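Local coordinates for ethanolamine utilization protein EutL (Clostridium perfringens E str. JGS1987, PDB 4TME) that forms trimeric tiles of the ethanolamine-utilization microcompartment shell and binds ethanolamine, which probably controls the opening of a central pore, at residues C[68-71]-C[72-76]; C[112-116]-C[117-121]. One frame throughout, in Å; residues are numbered along the deposited sequence.

Contact 1 (C[68-71]-C[72-76]). With NA (sodium ion), chain D.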
loop_
_atom_site.group_PDB
_atom_site.type_symbol
_atom_site.label_atom_id
_atom_site.label_comp_id
_atom_site.label_asym_id
_atom_site.label_seq_id
_atom_site.Cartn_x
_atom_site.Cartn_y
_atom_site.Cartn_z
ATOM N N MET C 68 1.278 8.051 2.893
ATOM C CA MET C 68 -0.007 7.397 2.635
ATOM C C MET C 68 -0.000 6.576 1.340
ATOM O O MET C 68 0.573 6.996 0.312
ATOM C CB MET C 68 -1.141 8.417 2.542
ATOM C CG MET C 68 -1.270 9.312 3.758
ATOM S SD MET C 68 -1.784 8.404 5.228
ATOM C CE MET C 68 -0.453 8.716 6.329
ATOM N N TYR C 69 -0.700 5.442 1.355
ATOM C CA TYR C 69 -0.727 4.577 0.159
ATOM C C TYR C 69 -1.369 5.273 -1.031
ATOM O O TYR C 69 -2.475 5.809 -0.938
ATOM C CB TYR C 69 -1.453 3.250 0.461
ATOM C CG TYR C 69 -0.734 2.417 1.472
ATOM C CD1 TYR C 69 0.439 1.731 1.128
ATOM C CD2 TYR C 69 -1.213 2.288 2.770
ATOM C CE1 TYR C 69 1.101 0.955 2.049
ATOM C CE2 TYR C 69 -0.543 1.504 3.711
ATOM C CZ TYR C 69 0.621 0.848 3.336
ATOM O OH TYR C 69 1.296 0.079 4.247
ATOM N N ALA C 70 -0.605 5.314 -2.134
ATOM C CA ALA C 70 -1.014 5.789 -3.454
ATOM C C ALA C 70 -1.074 7.308 -3.565
ATOM O O ALA C 70 -1.492 7.825 -4.587
ATOM C CB ALA C 70 -2.358 5.170 -3.874
ATOM N N GLY C 71 -0.597 8.009 -2.536
ATOM C CA GLY C 71 -0.347 9.443 -2.637
ATOM C C GLY C 71 -1.545 10.378 -2.524
ATOM O O GLY C 71 -2.712 9.960 -2.465
ATOM N N ALA C 72 -1.269 11.681 -2.519
ATOM C CA ALA C 72 -2.282 12.660 -2.142
ATOM C C ALA C 72 -3.451 12.727 -3.108
ATOM O O ALA C 72 -4.579 13.025 -2.709
ATOM C CB ALA C 72 -1.640 14.051 -2.024
ATOM N N GLY C 73 -3.187 12.492 -4.385
ATOM C CA GLY C 73 -4.243 12.570 -5.382
ATOM C C GLY C 73 -5.271 11.447 -5.250
ATOM O O GLY C 73 -6.376 11.499 -5.836
ATOM N N ASN C 74 -4.903 10.430 -4.484
ATOM C CA ASN C 74 -5.799 9.318 -4.181
ATOM C C ASN C 74 -6.313 9.348 -2.738
ATOM O O ASN C 74 -6.952 8.411 -2.286
ATOM C CB ASN C 74 -5.101 7.986 -4.468
ATOM C CG ASN C 74 -4.928 7.743 -5.964
ATOM O OD1 ASN C 74 -5.886 7.848 -6.736
ATOM N ND2 ASN C 74 -3.698 7.477 -6.378
ATOM N N ALA C 75 -6.080 10.448 -2.017
ATOM C CA ALA C 75 -6.626 10.546 -0.674
ATOM C C ALA C 75 -8.145 10.484 -0.735
ATOM O O ALA C 75 -8.779 11.047 -1.657
ATOM C CB ALA C 75 -6.184 11.841 0.005
ATOM N N SER C 76 -8.747 9.797 0.233
ATOM C CA SER C 76 -10.199 9.670 0.271
ATOM C C SER C 76 -10.851 10.615 1.271
ATOM O O SER C 76 -12.085 10.675 1.333
ATOM C CB SER C 76 -10.615 8.230 0.612
ATOM O OG SER C 76 -10.271 7.951 1.942
HETATM NA NA NA D . -7.867 7.084 -7.586
HETATM O O HOH W 1 -1.749 10.383 -5.881
HETATM O O HOH W 2 -8.443 9.325 -7.189
HETATM O O HOH W 3 -10.296 6.540 -8.081
HETATM O O HOH W 4 -7.280 7.388 -9.902
#

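Contact 2 (C[112-116]-C[117-121]). With ETA (ethanolamine), chain K.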
loop_
_atom_site.group_PDB
_atom_site.type_symbol
_atom_site.label_atom_id
_atom_site.label_comp_id
_atom_site.label_asym_id
_atom_site.label_seq_id
_atom_site.Cartn_x
_atom_site.Cartn_y
_atom_site.Cartn_z
ATOM N N PHE C 112 8.641 19.528 -5.350
ATOM C CA PHE C 112 8.923 18.704 -6.512
ATOM C C PHE C 112 8.885 19.587 -7.752
ATOM O O PHE C 112 8.245 20.632 -7.779
ATOM C CB PHE C 112 7.924 17.558 -6.625
ATOM C CG PHE C 112 8.244 16.384 -5.753
ATOM C CD1 PHE C 112 8.260 16.511 -4.358
ATOM C CD2 PHE C 112 8.534 15.149 -6.311
ATOM C CE1 PHE C 112 8.574 15.431 -3.546
ATOM C CE2 PHE C 112 8.830 14.062 -5.504
ATOM C CZ PHE C 112 8.847 14.206 -4.105
ATOM N N VAL C 113 9.622 19.173 -8.768
ATOM C CA VAL C 113 9.710 19.888 -10.020
ATOM C C VAL C 113 9.117 19.047 -11.138
ATOM O O VAL C 113 9.324 17.841 -11.189
ATOM C CB VAL C 113 11.170 20.223 -10.354
ATOM C CG1 VAL C 113 11.274 20.880 -11.733
ATOM C CG2 VAL C 113 11.743 21.137 -9.278
ATOM N N SER C 114 8.357 19.688 -12.011
ATOM C CA SER C 114 7.757 18.993 -13.142
ATOM C C SER C 114 8.785 18.656 -14.219
ATOM O O SER C 114 9.637 19.471 -14.543
ATOM C CB SER C 114 6.647 19.844 -13.769
ATOM O OG SER C 114 6.178 19.199 -14.957
ATOM N N ALA C 115 8.655 17.460 -14.803
ATOM C CA ALA C 115 9.531 17.024 -15.891
ATOM C C ALA C 115 8.845 17.065 -17.263
ATOM O O ALA C 115 9.475 16.739 -18.273
ATOM C CB ALA C 115 10.041 15.598 -15.599
ATOM N N ASN C 116 7.575 17.472 -17.329
ATOM C CA ASN C 116 6.901 17.488 -18.627
ATOM C C ASN C 116 5.703 18.437 -18.694
ATOM O O ASN C 116 5.391 19.146 -17.727
ATOM C CB ASN C 116 6.475 16.053 -19.022
ATOM C CG ASN C 116 5.443 15.447 -18.075
ATOM O OD1 ASN C 116 4.931 16.109 -17.172
ATOM N ND2 ASN C 116 5.130 14.168 -18.287
ATOM N N GLU C 117 5.035 18.450 -19.843
ATOM C CA GLU C 117 4.104 19.540 -20.145
ATOM C C GLU C 117 2.899 19.542 -19.216
ATOM O O GLU C 117 2.429 20.617 -18.827
ATOM C CB GLU C 117 3.643 19.465 -21.605
ATOM C CG GLU C 117 2.671 20.580 -22.019
ATOM C CD GLU C 117 3.238 21.985 -21.804
ATOM O OE1 GLU C 117 4.455 22.185 -22.023
ATOM O OE2 GLU C 117 2.466 22.890 -21.415
ATOM N N ASP C 118 2.400 18.363 -18.844
ATOM C CA ASP C 118 1.213 18.311 -17.989
ATOM C C ASP C 118 1.533 17.944 -16.538
ATOM O O ASP C 118 0.629 17.629 -15.760
ATOM C CB ASP C 118 0.169 17.347 -18.575
ATOM C CG ASP C 118 0.645 15.919 -18.620
ATOM O OD1 ASP C 118 1.863 15.689 -18.466
ATOM O OD2 ASP C 118 -0.206 15.021 -18.828
ATOM N N ASP C 119 2.809 18.042 -16.156
ATOM C CA ASP C 119 3.239 17.784 -14.783
ATOM C C ASP C 119 2.853 16.367 -14.325
ATOM O O ASP C 119 2.573 16.137 -13.144
ATOM C CB ASP C 119 2.640 18.811 -13.798
ATOM C CG ASP C 119 2.938 20.245 -14.180
ATOM O OD1 ASP C 119 3.837 20.484 -15.020
ATOM O OD2 ASP C 119 2.259 21.146 -13.628
ATOM N N SER C 120 2.855 15.415 -15.257
ATOM C CA SER C 120 2.509 14.039 -14.917
ATOM C C SER C 120 3.755 13.218 -14.563
ATOM O O SER C 120 3.652 12.050 -14.190
ATOM C CB SER C 120 1.749 13.382 -16.076
ATOM O OG SER C 120 2.538 13.325 -17.247
ATOM N N ILE C 121 4.932 13.822 -14.691
ATOM C CA ILE C 121 6.148 13.242 -14.116
ATOM C C ILE C 121 6.796 14.351 -13.324
ATOM O O ILE C 121 6.912 15.464 -13.820
ATOM C CB ILE C 121 7.139 12.725 -15.200
ATOM C CG1 ILE C 121 6.484 11.633 -16.042
ATOM C CG2 ILE C 121 8.409 12.186 -14.556
ATOM C CD1 ILE C 121 7.288 11.226 -17.263
HETATM C CA ETA K . 6.199 12.170 -3.814
HETATM N N ETA K . 5.273 11.353 -3.058
HETATM C C ETA K . 5.488 13.371 -4.421
HETATM O O ETA K . 4.825 14.150 -3.459
#

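Contact 1 (C[68-71]-C[72-76])
Asn-74 folds back onto Ala-70 and Gly-71 in a local contact within the loop that leaves strand 61-67 for strand 83-89, where the three subunits of the assembly converge. The amide of Asn-74 works at both ends. Its ND2 donates a nearly straight hydrogen bond to Ala-70 O (2.9 Å, 162°), with the acceptor lying in the amide plane, while OD1 binds a sodium ion at 2.3 Å. CG stands beside the backbone N and anti to the carbonyl carbon (chi1 -71°), which turns the amide back toward Ala-70, and the bond from ND2 helps fix its rotation so that oxygen, not nitrogen, faces the metal. Asparagine suits the place because one neutral group supplies both donor and ligand. The Ala-70 methyl lies beside the amide, CB 3.7 Å from ND2.

Backbone bonds shape the loop. A type II turn runs from Met-68 to Gly-71, and Gly-71 O then accepts from Asn-74 N at 3.0 Å. Gly-71 adopts a positive phi, which glycine tolerates readily. Water 1 bridges Ala-70 O to Gly-73 N, the latter bond weak. Three waters and Asn-74 of each of the other two subunits complete the sodium's shell, a metal site shared among the loops at the centre of a BMC-domain trimer.

Contact 2 (C[112-116]-C[117-121])
A type I beta turn from Asn-116 to Asp-119 lies in the loop joining strand 112-114 to its antiparallel neighbour 122-128. Asp-119 N bonds Asn-116 O at 3.2 Å to close the turn, and the Asn-116 amide ties down the residues that follow it. Its OD1 accepts from Ser-120 N at 2.9 Å, in the carbonyl plane and on a lone pair, and more weakly from Ile-121 N, while ND2 donates to Ser-120 OG at 2.9 Å. CG sits between the backbone N and carbonyl carbon (chi1 64°), which swings the amide across the turn. Asparagine suits this post, offering acceptor and donor together. Ser-120 OG donates a hydrogen bond to Asp-118 OD1 at 2.7 Å, on the syn side, 29° out of the carboxylate plane.

Nearer the strand, Ser-114 OG receives Asn-116 N, forming an ST turn, and donates to Asp-119 OD1 (2.7 Å) from above the carboxylate plane. Met-1 N also bonds that oxygen. Ala-115 N reaches Ile-121 O at 2.8 Å, while the Ala-115 methyl lies against Ile-121 CG2; both side chains touch helix 193-212. Phe-112 lays one ring face over ethanolamine, CZ being 3.4 Å from the ligand's CA. With two serine hydroxyls donating to carboxylates and one amide used at both ends, the hydrogen bonds probably hold the loop's shape and temper the charge of its clustered acids.

How the contacts relate
Contacts 1 and 2 follow one another along the chain, with strand 83-89 and helix 92-106 between them; their centres are 18 Å apart and their nearest atoms about 10 Å, without touching. One ethanolamine site lies between them. Contact 2 contributes Phe-112 directly to its wall, whereas Gly-71, in the loop 68-76, lies about 6 Å from the same ethanolamine. Glu-82 connects the two settings: it accepts a hydrogen bond from Ala-72 N of contact 1 and also bonds the ligand beside Phe-112. Both contacts touch the third subunit, but contact 2 does so through Ser-120 and Ile-121, at the other end from Phe-112, so a pocket-to-interface link, as allosteric pore control would need, is at most suggested.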